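Side-chain contact in fructosamine deglycase FrlB (Bacillus subtilis, PDB 3EUA), which converts a range of fructosamine 6-phosphates to glucose 6-phosphate and a free amino acid: residues A[44-49]-A[140-145]. Numbering follows the deposited sequence.
Sequences KYVFDR and VLYQIV
Val145 and Val46 meet branch to branch, methyl against methyl, and two aromatic rings, one from each helix, join them. Both valines aim their CB at the opposite helix and reach across with CG1, 4.0 Å from Val46 CG1 to Val145 CG1. Each of these methyls lies anti to its own backbone N (chi1 171° for Val46, 168° for Val145), beside the carbonyl carbon. The same Val145 methyl also serves Phe47, whose CE1 is 3.8 Å from Val145 CG1; the CA-CB bond of Phe47 points neither at the other helix nor away from it, and the slanting ring is carried across by a chi1 of -98°, displaced from the staggered -60°. Val46 uses its other branch for the second ring: CG2 approaches the phenol end of Tyr142 obliquely, 3.8 Å from Tyr142 CE1.

Helices 41-50 and 137-153 both belong to the first SIS (sugar isomerase) domain, an alpha-beta-alpha fold round a five-stranded parallel sheet. The axes of segments 44-49 and 140-145 approach to 11.3 Å at 23°, and apolar side-chain packing joins them without hydrogen bonds. Ile144 packs on Ile105 and Met107 of strand 103-108.

The hydroxyl of Tyr142, which touches Val46 CG2, is hydrogen-bonded to the carbonyl oxygen of Tyr293 in helix 288-313, and its ring packs edge-to-face with Phe146. Farther round helix 41-50, the salt bridge from Lys44 NZ to Asp48 OD1 (2.7 Å) uses the syn lone pair of the carboxylate; at this subunit interface Asp48 OD2 and Lys44 NZ also form salt bridges with Arg67 and Asp57 of the second subunit, respectively.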
loop_
_atom_site.group_PDB
_atom_site.type_symbol
_atom_site.label_atom_id
_atom_site.label_comp_id
_atom_site.label_asym_id
_atom_site.label_seq_id
_atom_site.Cartn_x
_atom_site.Cartn_y
_atom_site.Cartn_z
ATOM N N LYS A 44 -10.014 -0.973 6.806
ATOM C CA LYS A 44 -9.332 0.332 6.813
ATOM C C LYS A 44 -10.223 1.323 6.060
ATOM O O LYS A 44 -10.439 2.466 6.523
ATOM C CB LYS A 44 -7.894 0.205 6.258
ATOM C CG LYS A 44 -7.116 1.493 5.964
ATOM C CD LYS A 44 -7.083 2.510 7.068
ATOM C CE LYS A 44 -6.275 3.760 6.660
ATOM N NZ LYS A 44 -6.446 4.910 7.598
ATOM N N TYR A 45 -10.802 0.902 4.946
ATOM C CA TYR A 45 -11.705 1.758 4.197
ATOM C C TYR A 45 -12.918 2.148 5.055
ATOM O O TYR A 45 -13.283 3.312 5.091
ATOM C CB TYR A 45 -12.159 1.070 2.932
ATOM C CG TYR A 45 -12.931 1.939 2.023
ATOM C CD1 TYR A 45 -12.288 2.689 1.038
ATOM C CD2 TYR A 45 -14.306 1.998 2.101
ATOM C CE1 TYR A 45 -13.020 3.490 0.161
ATOM C CE2 TYR A 45 -15.027 2.763 1.251
ATOM C CZ TYR A 45 -14.384 3.521 0.282
ATOM O OH TYR A 45 -15.141 4.313 -0.569
ATOM N N VAL A 46 -13.508 1.166 5.769
ATOM C CA VAL A 46 -14.629 1.420 6.673
ATOM C C VAL A 46 -14.244 2.466 7.709
ATOM O O VAL A 46 -14.938 3.465 7.889
ATOM C CB VAL A 46 -15.139 0.106 7.365
ATOM C CG1 VAL A 46 -16.158 0.394 8.469
ATOM C CG2 VAL A 46 -15.766 -0.843 6.330
ATOM N N PHE A 47 -13.133 2.259 8.397
ATOM C CA PHE A 47 -12.680 3.250 9.369
ATOM C C PHE A 47 -12.490 4.626 8.761
ATOM O O PHE A 47 -12.863 5.625 9.378
ATOM C CB PHE A 47 -11.385 2.818 10.088
ATOM C CG PHE A 47 -11.628 2.220 11.414
ATOM C CD1 PHE A 47 -12.018 0.905 11.546
ATOM C CD2 PHE A 47 -11.524 3.007 12.561
ATOM C CE1 PHE A 47 -12.279 0.364 12.802
ATOM C CE2 PHE A 47 -11.776 2.461 13.803
ATOM C CZ PHE A 47 -12.169 1.143 13.917
ATOM N N ASP A 48 -11.913 4.697 7.566
ATOM C CA ASP A 48 -11.719 6.006 6.910
ATOM C C ASP A 48 -13.021 6.733 6.624
ATOM O O ASP A 48 -13.086 7.942 6.755
ATOM C CB ASP A 48 -10.880 5.889 5.617
ATOM C CG ASP A 48 -9.405 5.645 5.892
ATOM O OD1 ASP A 48 -8.940 5.829 7.050
ATOM O OD2 ASP A 48 -8.691 5.282 4.940
ATOM N N ARG A 49 -14.051 5.991 6.237
ATOM C CA ARG A 49 -15.371 6.576 5.936
ATOM C C ARG A 49 -16.287 6.777 7.155
ATOM O O ARG A 49 -17.192 7.622 7.122
ATOM C CB ARG A 49 -16.090 5.665 4.946
ATOM C CG ARG A 49 -15.541 5.701 3.547
ATOM C CD ARG A 49 -16.253 6.722 2.667
ATOM N NE ARG A 49 -16.311 8.064 3.232
ATOM C CZ ARG A 49 -17.385 8.696 3.701
ATOM N NH1 ARG A 49 -18.603 8.157 3.698
ATOM N NH2 ARG A 49 -17.242 9.934 4.156
ATOM N N VAL A 140 -16.213 -12.208 10.534
ATOM C CA VAL A 140 -15.824 -11.977 11.929
ATOM C C VAL A 140 -15.098 -10.654 12.065
ATOM O O VAL A 140 -15.294 -9.946 13.024
ATOM C CB VAL A 140 -14.957 -13.170 12.470
ATOM C CG1 VAL A 140 -14.228 -12.820 13.760
ATOM C CG2 VAL A 140 -15.829 -14.456 12.647
ATOM N N LEU A 141 -14.264 -10.330 11.085
ATOM C CA LEU A 141 -13.524 -9.066 11.099
ATOM C C LEU A 141 -14.496 -7.890 11.100
ATOM O O LEU A 141 -14.329 -6.931 11.868
ATOM C CB LEU A 141 -12.570 -8.985 9.909
ATOM C CG LEU A 141 -11.763 -7.685 9.734
ATOM C CD1 LEU A 141 -11.208 -7.211 11.059
ATOM C CD2 LEU A 141 -10.637 -7.920 8.705
ATOM N N TYR A 142 -15.500 -7.941 10.246
ATOM C CA TYR A 142 -16.510 -6.890 10.242
ATOM C C TYR A 142 -17.366 -6.850 11.532
ATOM O O TYR A 142 -17.789 -5.782 11.968
ATOM C CB TYR A 142 -17.409 -6.940 8.993
ATOM C CG TYR A 142 -16.887 -6.236 7.755
ATOM C CD1 TYR A 142 -15.822 -5.314 7.806
ATOM C CD2 TYR A 142 -17.627 -6.286 6.573
ATOM C CE1 TYR A 142 -15.416 -4.608 6.668
ATOM C CE2 TYR A 142 -17.230 -5.570 5.411
ATOM C CZ TYR A 142 -16.121 -4.755 5.473
ATOM O OH TYR A 142 -15.741 -4.055 4.374
ATOM N N GLN A 143 -17.652 -7.990 12.141
ATOM C CA GLN A 143 -18.356 -7.969 13.429
ATOM C C GLN A 143 -17.549 -7.122 14.432
ATOM O O GLN A 143 -18.098 -6.254 15.150
ATOM C CB GLN A 143 -18.545 -9.389 13.970
ATOM C CG GLN A 143 -19.432 -10.320 13.144
ATOM C CD GLN A 143 -19.450 -11.740 13.698
ATOM O OE1 GLN A 143 -19.422 -11.932 14.904
ATOM N NE2 GLN A 143 -19.527 -12.737 12.816
ATOM N N ILE A 144 -16.237 -7.362 14.463
ATOM C CA ILE A 144 -15.327 -6.620 15.334
ATOM C C ILE A 144 -15.269 -5.129 14.968
ATOM O O ILE A 144 -15.389 -4.240 15.833
ATOM C CB ILE A 144 -13.882 -7.182 15.253
ATOM C CG1 ILE A 144 -13.851 -8.660 15.708
ATOM C CG2 ILE A 144 -12.942 -6.332 16.108
ATOM C CD1 ILE A 144 -12.488 -9.426 15.543
ATOM N N VAL A 145 -15.062 -4.860 13.678
ATOM C CA VAL A 145 -14.905 -3.490 13.174
ATOM C C VAL A 145 -16.168 -2.641 13.362
ATOM O O VAL A 145 -16.105 -1.579 13.983
ATOM C CB VAL A 145 -14.428 -3.510 11.704
ATOM C CG1 VAL A 145 -14.523 -2.152 11.018
ATOM C CG2 VAL A 145 -13.006 -4.036 11.675
#